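Local coordinates for Lmo2812 protein (Listeria monocytogenes EGD-e, PDB 5ZQA), which is a penicillin-binding protein of the S11 peptidase family that probably removes the terminal D-alanine from peptidoglycan stem peptides as a serine-type D-Ala-D-Ala carboxypeptidase, at residues Leu31-Asn36 against Tyr50-Asp55; Met67-Val72 against Asp113-Met118; Glu85-Val90 against Glu128-Arg133; Ser173-Leu178 against Ile251-Gly256. All blocks are in the same frame, centred on the assembly; numbering follows the deposited sequence.

Interaction 1: Leu31-Asn36 against Tyr50-Asp55; sequences LYLSAN and YEQNAD
L31 lays its CD1 methyl almost exactly over the middle of the Y50 ring, 3.6 Å from L31 CD1 to the ring centroid and 5° off the ring normal, a CH-pi contact. With CG of Y50 anti to the backbone N (chi1 178°), the ring reaches out from its strand toward the loop. L33 meets the same ring obliquely, its CD1 3.9 Å from Y50 CE2, and that methyl also lies beside the amide end of Q52.

Two direct polar links come next. N53 ND2 donates to N36 O at 2.7 Å, nearly in line with the carbonyl and in the plane of the N53 amide, with an N-H...O angle of 167°. Within 50-55, Y50 OH donates to Q52 OE1 at 2.9 Å, a bond that helps fix which way round the Q52 amide is turned.

Water does the rest. One molecule gives hydrogen bonds to L31 O and Q52 OE1 and takes one from L33 N, and a second bridges L31 O and Y50 OH. A third accepts from Q52 NE2 at 2.9 Å and donates to L33 O and A35 O. Both polar atoms of the Q52 amide, carried out on an extended chain, are thus tied to the 31-36 backbone through water.

The arrangement is a loop laid against an edge strand: 48-52 is outermost in the five-stranded sheet, and Y50 and Q52 pair through their backbones with V40 and A38 of strand 37-42. Helix 258-272 runs alongside, touched by L33 at D264 and K267 and by Y50 at L268, while N36 ND2 turns to D254 on strand 246-255.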
# COMPACT_ATOMS: atom_id res chain seq x y z
N LEU A 31 -15.61 2.20 18.97
CA LEU A 31 -15.16 0.93 18.44
C LEU A 31 -14.11 0.29 19.33
O LEU A 31 -13.35 0.97 20.02
CB LEU A 31 -14.57 1.09 17.03
CG LEU A 31 -15.47 1.74 15.97
CD1 LEU A 31 -14.70 1.90 14.67
CD2 LEU A 31 -16.76 0.94 15.74
N TYR A 32 -14.08 -1.03 19.31
CA TYR A 32 -13.04 -1.76 20.02
C TYR A 32 -12.24 -2.57 19.02
O TYR A 32 -12.65 -3.66 18.60
CB TYR A 32 -13.65 -2.63 21.12
CG TYR A 32 -14.22 -1.75 22.20
CD1 TYR A 32 -13.38 -1.08 23.08
CD2 TYR A 32 -15.59 -1.55 22.32
CE1 TYR A 32 -13.88 -0.25 24.07
CE2 TYR A 32 -16.10 -0.72 23.31
CZ TYR A 32 -15.24 -0.08 24.17
OH TYR A 32 -15.73 0.75 25.16
N LEU A 33 -11.11 -2.00 18.62
CA LEU A 33 -10.29 -2.55 17.55
C LEU A 33 -9.02 -3.14 18.10
O LEU A 33 -8.56 -2.75 19.18
CB LEU A 33 -9.93 -1.46 16.53
CG LEU A 33 -11.09 -0.63 15.99
CD1 LEU A 33 -10.59 0.45 15.04
CD2 LEU A 33 -12.11 -1.51 15.28
N SER A 34 -8.42 -4.07 17.36
CA SER A 34 -7.10 -4.58 17.71
C SER A 34 -6.04 -3.55 17.39
O SER A 34 -5.08 -3.37 18.14
CB SER A 34 -6.80 -5.88 16.96
OG SER A 34 -5.47 -6.29 17.24
N ALA A 35 -6.22 -2.87 16.27
CA ALA A 35 -5.28 -1.87 15.79
C ALA A 35 -4.94 -0.85 16.86
O ALA A 35 -5.82 -0.38 17.58
CB ALA A 35 -5.86 -1.15 14.59
N ASN A 36 -3.67 -0.48 16.95
CA ASN A 36 -3.27 0.58 17.86
C ASN A 36 -3.49 1.98 17.28
O ASN A 36 -3.62 2.94 18.03
CB ASN A 36 -1.82 0.36 18.28
CG ASN A 36 -1.70 -0.78 19.28
OD1 ASN A 36 -2.45 -0.83 20.26
ND2 ASN A 36 -0.79 -1.72 19.02
N TYR A 50 -14.17 8.11 11.83
CA TYR A 50 -13.65 7.54 13.06
C TYR A 50 -12.16 7.75 13.08
O TYR A 50 -11.50 7.57 12.06
CB TYR A 50 -13.96 6.04 13.17
CG TYR A 50 -13.39 5.41 14.42
CD1 TYR A 50 -14.06 5.48 15.63
CD2 TYR A 50 -12.16 4.77 14.39
CE1 TYR A 50 -13.53 4.92 16.78
CE2 TYR A 50 -11.61 4.20 15.53
CZ TYR A 50 -12.30 4.28 16.72
OH TYR A 50 -11.77 3.72 17.87
N GLU A 51 -11.62 8.14 14.24
CA GLU A 51 -10.18 8.27 14.41
C GLU A 51 -9.73 7.77 15.77
O GLU A 51 -10.34 8.09 16.80
CB GLU A 51 -9.73 9.72 14.22
CG GLU A 51 -9.55 10.13 12.76
CD GLU A 51 -8.99 11.54 12.58
OE1 GLU A 51 -9.35 12.44 13.38
OE2 GLU A 51 -8.19 11.74 11.65
N GLN A 52 -8.66 7.00 15.77
CA GLN A 52 -8.02 6.53 16.99
C GLN A 52 -6.52 6.62 16.82
O GLN A 52 -5.96 5.94 15.97
CB GLN A 52 -8.45 5.09 17.29
CG GLN A 52 -7.78 4.47 18.50
CD GLN A 52 -8.17 3.02 18.69
OE1 GLN A 52 -9.13 2.53 18.08
NE2 GLN A 52 -7.43 2.32 19.55
N ASN A 53 -5.87 7.49 17.59
CA ASN A 53 -4.43 7.72 17.46
C ASN A 53 -4.06 8.13 16.04
O ASN A 53 -3.04 7.69 15.50
CB ASN A 53 -3.63 6.47 17.87
CG ASN A 53 -3.64 6.24 19.36
OD1 ASN A 53 -3.76 7.19 20.14
ND2 ASN A 53 -3.50 4.99 19.77
N ALA A 54 -4.87 9.00 15.44
CA ALA A 54 -4.72 9.37 14.03
C ALA A 54 -3.50 10.25 13.76
O ALA A 54 -3.10 10.42 12.60
CB ALA A 54 -5.97 10.07 13.55
N ASP A 55 -2.94 10.82 14.82
CA ASP A 55 -1.77 11.69 14.72
C ASP A 55 -0.50 10.98 15.18
O ASP A 55 0.58 11.57 15.16
CB ASP A 55 -1.96 12.97 15.54
CG ASP A 55 -3.14 13.80 15.06
OD1 ASP A 55 -3.03 14.45 14.00
OD2 ASP A 55 -4.17 13.82 15.77
O HOH W 1 -10.37 0.55 19.82
O HOH W 2 -13.41 3.98 20.22
O HOH W 3 -6.95 -0.47 19.94

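Interaction 2: Met67-Val72 against Asp113-Met118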
# COMPACT_ATOMS: atom_id res chain seq x y z
N MET A 67 3.35 4.41 -2.38
CA MET A 67 4.06 5.57 -2.92
C MET A 67 4.90 5.13 -4.12
O MET A 67 4.97 5.85 -5.12
CB MET A 67 4.95 6.24 -1.88
CG MET A 67 5.81 7.37 -2.47
SD MET A 67 4.85 8.71 -3.21
CE MET A 67 4.43 9.67 -1.76
N THR A 68 5.52 3.96 -4.03
CA THR A 68 6.24 3.43 -5.18
C THR A 68 5.28 3.23 -6.36
O THR A 68 5.63 3.60 -7.48
CB THR A 68 6.97 2.13 -4.82
OG1 THR A 68 7.81 2.40 -3.69
CG2 THR A 68 7.83 1.60 -5.98
N ALA A 69 4.09 2.69 -6.11
CA ALA A 69 3.08 2.53 -7.16
C ALA A 69 2.74 3.88 -7.79
O ALA A 69 2.67 3.99 -9.02
CB ALA A 69 1.81 1.86 -6.60
N PHE A 70 2.52 4.89 -6.95
CA PHE A 70 2.20 6.23 -7.45
C PHE A 70 3.27 6.72 -8.41
O PHE A 70 2.96 7.21 -9.50
CB PHE A 70 2.03 7.23 -6.29
CG PHE A 70 1.56 8.59 -6.72
CD1 PHE A 70 0.22 8.84 -6.90
CD2 PHE A 70 2.47 9.60 -7.00
CE1 PHE A 70 -0.22 10.09 -7.31
CE2 PHE A 70 2.04 10.84 -7.41
CZ PHE A 70 0.68 11.08 -7.57
N LEU A 71 4.52 6.56 -8.03
CA LEU A 71 5.62 7.04 -8.85
C LEU A 71 5.82 6.22 -10.15
O LEU A 71 6.19 6.79 -11.18
CB LEU A 71 6.91 7.07 -8.02
CG LEU A 71 6.87 8.20 -6.99
CD1 LEU A 71 8.04 8.11 -6.02
CD2 LEU A 71 6.86 9.57 -7.67
N VAL A 72 5.55 4.92 -10.10
CA VAL A 72 5.54 4.10 -11.31
C VAL A 72 4.47 4.58 -12.28
O VAL A 72 4.73 4.78 -13.47
CB VAL A 72 5.32 2.62 -10.96
CG1 VAL A 72 5.00 1.81 -12.21
CG2 VAL A 72 6.56 2.07 -10.24
N ASP A 113 4.51 -6.74 -14.63
CA ASP A 113 4.45 -7.86 -13.70
C ASP A 113 5.07 -7.51 -12.35
O ASP A 113 4.60 -7.98 -11.31
CB ASP A 113 5.15 -9.09 -14.28
CG ASP A 113 4.32 -9.79 -15.34
OD1 ASP A 113 3.13 -9.46 -15.52
OD2 ASP A 113 4.87 -10.71 -15.99
N LEU A 114 6.11 -6.67 -12.35
CA LEU A 114 6.72 -6.23 -11.10
C LEU A 114 5.75 -5.37 -10.30
O LEU A 114 5.63 -5.54 -9.08
CB LEU A 114 8.00 -5.45 -11.39
CG LEU A 114 9.13 -6.28 -12.00
CD1 LEU A 114 10.23 -5.35 -12.48
CD2 LEU A 114 9.68 -7.27 -10.98
N TYR A 115 5.08 -4.45 -10.98
CA TYR A 115 4.03 -3.64 -10.38
C TYR A 115 2.91 -4.51 -9.80
O TYR A 115 2.49 -4.31 -8.65
CB TYR A 115 3.52 -2.65 -11.44
CG TYR A 115 2.23 -1.93 -11.14
CD1 TYR A 115 1.02 -2.42 -11.61
CD2 TYR A 115 2.24 -0.71 -10.48
CE1 TYR A 115 -0.17 -1.77 -11.37
CE2 TYR A 115 1.05 -0.04 -10.24
CZ TYR A 115 -0.15 -0.57 -10.69
OH TYR A 115 -1.33 0.09 -10.46
N SER A 116 2.45 -5.50 -10.56
CA SER A 116 1.43 -6.41 -10.04
C SER A 116 1.92 -7.16 -8.81
O SER A 116 1.19 -7.28 -7.83
CB SER A 116 0.99 -7.42 -11.10
OG SER A 116 0.43 -6.75 -12.22
N ALA A 117 3.15 -7.69 -8.86
CA ALA A 117 3.69 -8.46 -7.74
C ALA A 117 3.84 -7.60 -6.49
O ALA A 117 3.50 -8.03 -5.38
CB ALA A 117 5.04 -9.07 -8.12
N MET A 118 4.32 -6.37 -6.66
CA MET A 118 4.42 -5.44 -5.55
C MET A 118 3.07 -5.22 -4.87
O MET A 118 2.97 -5.30 -3.65
CB MET A 118 5.02 -4.12 -6.06
CG MET A 118 5.06 -3.02 -5.04
SD MET A 118 5.85 -1.56 -5.71
CE MET A 118 4.54 -0.89 -6.73
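M118 reaches across to helix 65-77 and touches it with its last two atoms. Its sulfur sits 3.7 Å from T68 CG2, and its CE methyl lies against the A69 backbone, 3.7 Å from A69 N, and a little farther, 3.9 Å, from A69 CB. The side chain runs out straight through chi1 and chi2 and bends only at chi3 (77°), which turns the methyl along the helix toward A69. One turn away, the Y115 ring meets A69 next to M118: Y115 CE2 is 4.2 Å from A69 CB, and Y115 CD2 is 4.1 Å from V72 CG1. Both methyls come at this ring obliquely.

The two helical segments run close to antiparallel, at 157°, with axes 10.8 Å apart. Small A69 at the nearest point lets the longer M118 and Y115 fill the space between them. Helix 65-77 is the one that starts at the SxxK motif of this enzyme family; K65, the predicted proton acceptor, stands at its first turn, and the side chain of M118 lies about 4 Å from that of K65.

Further out, W83 meets Y115 edge-to-face and so helps hold the ring's setting. T68 OG1 is hydrogen-bonded to A161 O, which fixes the rotation that leaves CG2 facing M118. Helix 124-135 packs on both partners, through L134 on V72 and A127 on M118, and F139 and M143 of helix 139-150 cover T68.

Interaction 3: Glu85-Val90 against Glu128-Arg133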
# COMPACT_ATOMS: atom_id res chain seq x y z
N GLU A 85 9.10 -2.84 -20.36
CA GLU A 85 10.52 -2.92 -20.01
C GLU A 85 10.75 -4.14 -19.14
O GLU A 85 9.92 -4.44 -18.28
CB GLU A 85 10.99 -1.66 -19.28
CG GLU A 85 10.90 -0.40 -20.10
CD GLU A 85 11.51 0.78 -19.37
OE1 GLU A 85 12.55 0.58 -18.71
OE2 GLU A 85 10.93 1.88 -19.45
N LYS A 86 11.87 -4.82 -19.35
CA LYS A 86 12.20 -6.02 -18.57
C LYS A 86 13.32 -5.68 -17.61
O LYS A 86 14.39 -5.19 -18.02
CB LYS A 86 12.60 -7.18 -19.49
CG LYS A 86 11.50 -7.60 -20.45
CD LYS A 86 10.50 -8.51 -19.75
CE LYS A 86 9.25 -8.72 -20.59
NZ LYS A 86 9.55 -9.31 -21.93
N LEU A 87 13.09 -5.93 -16.33
CA LEU A 87 14.05 -5.56 -15.31
C LEU A 87 14.47 -6.79 -14.52
O LEU A 87 13.71 -7.76 -14.43
CB LEU A 87 13.46 -4.52 -14.37
CG LEU A 87 12.89 -3.28 -15.04
CD1 LEU A 87 12.27 -2.40 -13.96
CD2 LEU A 87 13.97 -2.54 -15.81
N ASP A 88 15.65 -6.72 -13.92
CA ASP A 88 16.17 -7.84 -13.14
C ASP A 88 15.93 -7.61 -11.67
O ASP A 88 16.32 -6.56 -11.13
CB ASP A 88 17.67 -8.02 -13.40
CG ASP A 88 17.97 -8.30 -14.85
OD1 ASP A 88 17.38 -9.25 -15.40
OD2 ASP A 88 18.78 -7.56 -15.44
N LEU A 89 15.30 -8.58 -11.01
CA LEU A 89 14.99 -8.48 -9.59
C LEU A 89 16.25 -8.28 -8.77
O LEU A 89 17.24 -9.00 -8.95
CB LEU A 89 14.26 -9.73 -9.10
CG LEU A 89 12.79 -9.80 -9.49
CD1 LEU A 89 12.23 -11.17 -9.17
CD2 LEU A 89 12.03 -8.67 -8.77
N VAL A 90 16.22 -7.29 -7.89
CA VAL A 90 17.33 -7.05 -6.99
C VAL A 90 17.36 -8.18 -5.96
O VAL A 90 16.33 -8.77 -5.62
CB VAL A 90 17.23 -5.68 -6.28
CG1 VAL A 90 16.96 -4.56 -7.27
CG2 VAL A 90 16.16 -5.71 -5.22
N GLU A 128 11.78 -2.83 -4.99
CA GLU A 128 13.13 -2.26 -5.01
C GLU A 128 13.64 -2.12 -6.44
O GLU A 128 14.33 -1.15 -6.78
CB GLU A 128 14.10 -3.13 -4.20
CG GLU A 128 13.85 -3.10 -2.68
CD GLU A 128 14.05 -1.72 -2.09
OE1 GLU A 128 13.31 -1.37 -1.13
OE2 GLU A 128 14.94 -0.98 -2.56
N THR A 129 13.28 -3.09 -7.27
CA THR A 129 13.70 -3.12 -8.68
C THR A 129 13.08 -1.94 -9.43
O THR A 129 13.75 -1.25 -10.21
CB THR A 129 13.31 -4.44 -9.35
OG1 THR A 129 13.95 -5.53 -8.68
CG2 THR A 129 13.72 -4.45 -10.81
N LEU A 130 11.79 -1.70 -9.19
CA LEU A 130 11.11 -0.55 -9.79
C LEU A 130 11.71 0.79 -9.34
O LEU A 130 11.93 1.68 -10.16
CB LEU A 130 9.62 -0.59 -9.47
CG LEU A 130 8.85 -1.75 -10.11
CD1 LEU A 130 7.47 -1.91 -9.47
CD2 LEU A 130 8.72 -1.54 -11.61
N GLY A 131 11.96 0.94 -8.04
CA GLY A 131 12.57 2.15 -7.53
C GLY A 131 13.94 2.40 -8.15
O GLY A 131 14.26 3.54 -8.51
N ASP A 132 14.74 1.35 -8.26
CA ASP A 132 16.07 1.44 -8.87
C ASP A 132 15.99 1.93 -10.32
O ASP A 132 16.76 2.80 -10.74
CB ASP A 132 16.77 0.08 -8.84
CG ASP A 132 17.37 -0.25 -7.49
OD1 ASP A 132 17.15 0.50 -6.52
OD2 ASP A 132 18.07 -1.28 -7.42
N ARG A 133 15.06 1.38 -11.08
CA ARG A 133 14.86 1.78 -12.47
C ARG A 133 14.49 3.26 -12.55
O ARG A 133 14.97 3.99 -13.42
CB ARG A 133 13.79 0.91 -13.13
CG ARG A 133 13.18 1.48 -14.42
CD ARG A 133 14.19 1.64 -15.57
NE ARG A 133 13.49 2.18 -16.73
CZ ARG A 133 13.18 3.46 -16.88
NH1 ARG A 133 13.56 4.34 -15.97
NH2 ARG A 133 12.50 3.85 -17.96
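R133 takes hold of the E85 carboxylate side-on, with NE and NH2 each bonded to a different oxygen. NE donates to E85 OE1 at 2.7 Å and 171°, right in the guanidinium plane; NH2 donates to E85 OE2 at 2.9 Å, tilted somewhat out of it. Both oxygens use their syn lone pairs, and the two flat groups are nearly coplanar. Each end has further support: E85 OE2 also accepts from S82 N, and R133 NH2 donates to E80 O, so both partners of the salt bridge are also held by the chain at E80 and S82.

The second polar link lies at the other end of the contact. V90 N donates to T129 OG1 at 3.0 Å, while that hydroxyl is also bonded to D125 O one turn back in its own helix.

The rest is van der Waals packing, mostly through methyls. T129 CG2, anti to its own amide nitrogen, fits 3.6 Å from L87 CB and close to D88 O. L87 CD1 rests 3.7 Å from R133 CB, on the aliphatic part of an arginine whose chain bends at chi2 (63°) as it heads for E85. V90 splits its methyls: CG2 sits 3.5 Å from E128 CB, and CG1 lies beside the T129 hydroxyl and D132 OD2.

Strand 86-88 runs across helix 124-135 at 112°, with the axes 8.8 Å apart at closest. The strand pairs antiparallel with 108-110, L87 bonding through its backbone to W109, while L114 of helix 111-120 packs against both L87 and L89.

Interaction 4: Ser173-Leu178 against Ile251-Gly256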
# COMPACT_ATOMS: atom_id res chain seq x y z
N SER A 173 4.53 6.87 9.19
CA SER A 173 3.50 7.82 8.77
C SER A 173 2.41 7.87 9.85
O SER A 173 2.61 7.35 10.95
CB SER A 173 2.93 7.43 7.40
OG SER A 173 2.14 8.46 6.84
N THR A 174 1.29 8.49 9.53
CA THR A 174 0.12 8.57 10.42
C THR A 174 -1.11 8.15 9.64
O THR A 174 -1.06 8.14 8.40
CB THR A 174 -0.12 9.99 10.94
OG1 THR A 174 -0.43 10.84 9.83
CG2 THR A 174 1.13 10.53 11.65
N THR A 175 -2.22 7.83 10.31
CA THR A 175 -3.41 7.49 9.54
C THR A 175 -3.85 8.67 8.68
O THR A 175 -4.35 8.47 7.57
CB THR A 175 -4.62 7.06 10.39
OG1 THR A 175 -5.14 8.17 11.12
CG2 THR A 175 -4.26 5.92 11.32
N LYS A 176 -3.66 9.89 9.18
CA LYS A 176 -4.03 11.07 8.41
C LYS A 176 -3.22 11.17 7.12
O LYS A 176 -3.77 11.41 6.04
CB LYS A 176 -3.87 12.33 9.27
CG LYS A 176 -4.91 12.47 10.36
CD LYS A 176 -4.73 13.79 11.10
CE LYS A 176 -5.93 14.10 11.99
NZ LYS A 176 -7.20 14.19 11.20
N ASP A 177 -1.90 10.98 7.21
CA ASP A 177 -1.07 11.06 6.01
C ASP A 177 -1.32 9.89 5.05
O ASP A 177 -1.30 10.06 3.83
CB ASP A 177 0.40 11.10 6.40
CG ASP A 177 0.89 12.50 6.74
OD1 ASP A 177 0.24 13.50 6.37
OD2 ASP A 177 1.97 12.59 7.36
N LEU A 178 -1.57 8.70 5.60
CA LEU A 178 -1.86 7.55 4.77
C LEU A 178 -3.19 7.72 4.01
O LEU A 178 -3.31 7.29 2.86
CB LEU A 178 -1.85 6.26 5.61
CG LEU A 178 -0.47 5.86 6.11
CD1 LEU A 178 -0.61 4.75 7.13
CD2 LEU A 178 0.44 5.42 4.95
N ILE A 251 -7.93 2.94 7.46
CA ILE A 251 -6.54 2.67 7.82
C ILE A 251 -6.48 1.88 9.12
O ILE A 251 -7.07 2.30 10.12
CB ILE A 251 -5.73 3.97 8.03
CG1 ILE A 251 -6.01 5.00 6.93
CG2 ILE A 251 -4.25 3.64 8.18
CD1 ILE A 251 -5.48 4.61 5.64
N VAL A 252 -5.76 0.75 9.10
CA VAL A 252 -5.51 -0.08 10.28
C VAL A 252 -4.02 -0.28 10.43
O VAL A 252 -3.37 -0.79 9.52
CB VAL A 252 -6.22 -1.45 10.16
CG1 VAL A 252 -5.65 -2.46 11.15
CG2 VAL A 252 -7.73 -1.27 10.35
N LEU A 253 -3.47 0.13 11.57
CA LEU A 253 -2.04 -0.03 11.86
C LEU A 253 -1.83 -0.79 13.16
O LEU A 253 -2.47 -0.48 14.17
CB LEU A 253 -1.35 1.34 11.95
CG LEU A 253 -1.52 2.23 10.72
CD1 LEU A 253 -1.04 3.65 11.01
CD2 LEU A 253 -0.75 1.63 9.55
N ASP A 254 -0.95 -1.79 13.12
CA ASP A 254 -0.54 -2.57 14.29
C ASP A 254 -1.69 -3.33 14.94
O ASP A 254 -1.89 -3.26 16.17
CB ASP A 254 0.14 -1.66 15.33
CG ASP A 254 0.93 -2.44 16.38
OD1 ASP A 254 1.34 -3.59 16.10
OD2 ASP A 254 1.14 -1.90 17.49
N ALA A 255 -2.45 -4.07 14.14
CA ALA A 255 -3.36 -5.06 14.70
C ALA A 255 -2.55 -6.31 15.07
O ALA A 255 -1.43 -6.50 14.61
CB ALA A 255 -4.48 -5.39 13.72
N GLY A 256 -3.12 -7.18 15.92
CA GLY A 256 -2.35 -8.26 16.51
C GLY A 256 -2.15 -9.52 15.68
O GLY A 256 -1.20 -10.27 15.92
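The start of helix 175-188 sits on the face of the five-stranded antiparallel sheet, over strand 246-255, where T175 and L178 meet I251 and L253. L178 and L253 come tip to tip, with L178 CD1 4.0 Å from L253 CD2. The same L178 methyl is 3.9 Å from I251 CG2, and it therefore fits between the two strand side chains that point to this side. T175 presses in beside it, its CG2 3.9 Å from I251 CG2 and 4.0 Å from L253 CD1. At the other end of I251, the CD1 methyl lies 4.0 Å from L178 CB.

T175 is turned so that OG1 lies between its backbone N and carbonyl carbon (chi1 69°), which leaves the methyl facing the strand while the hydroxyl bonds with Y41 OH. Helix packed on antiparallel sheet is the core layering of the serine penicillin-binding fold, and here all four touching side chains are buried. The helix begins with T174 as N-cap: T174 OG1 accepts from D177 N at 3.0 Å and 165°, occupying an amide of the first turn that has no helical carbonyl to pair with. D177 in turn sends OD2 to S153 and T156.

The strand has its own supports. I251 and L253 pair through their backbones with A39 and A37 on one side, whereas V252, facing away, is packed by D264, T265 and L268 of helix 258-272. I238 of the next strand, 236-243, touches both L178 and I251 from the other side.

Overall arrangement
Along the chain, interaction 1 closes first, interactions 2 and 3 then interleave, and interaction 4 comes last. They form two pairs on opposite sides of the chain's centre. Interactions 1 and 4, with centres 9 Å apart, share the five-stranded sheet and are joined by the E51-K176 salt bridge and the probable N36-D254 hydrogen bond. Interactions 2 and 3, centres 10 Å apart, belong to the helical part: L114 packs on L87 and L89, and L130 on the backbone at Y115. The pairs stay apart, interactions 2 and 4 coming within about 8 Å at their nearest atoms. Between side chains, the predicted catalytic K65 lies about 4 Å from M118 of interaction 2, against about 10 Å from L178 of interaction 4.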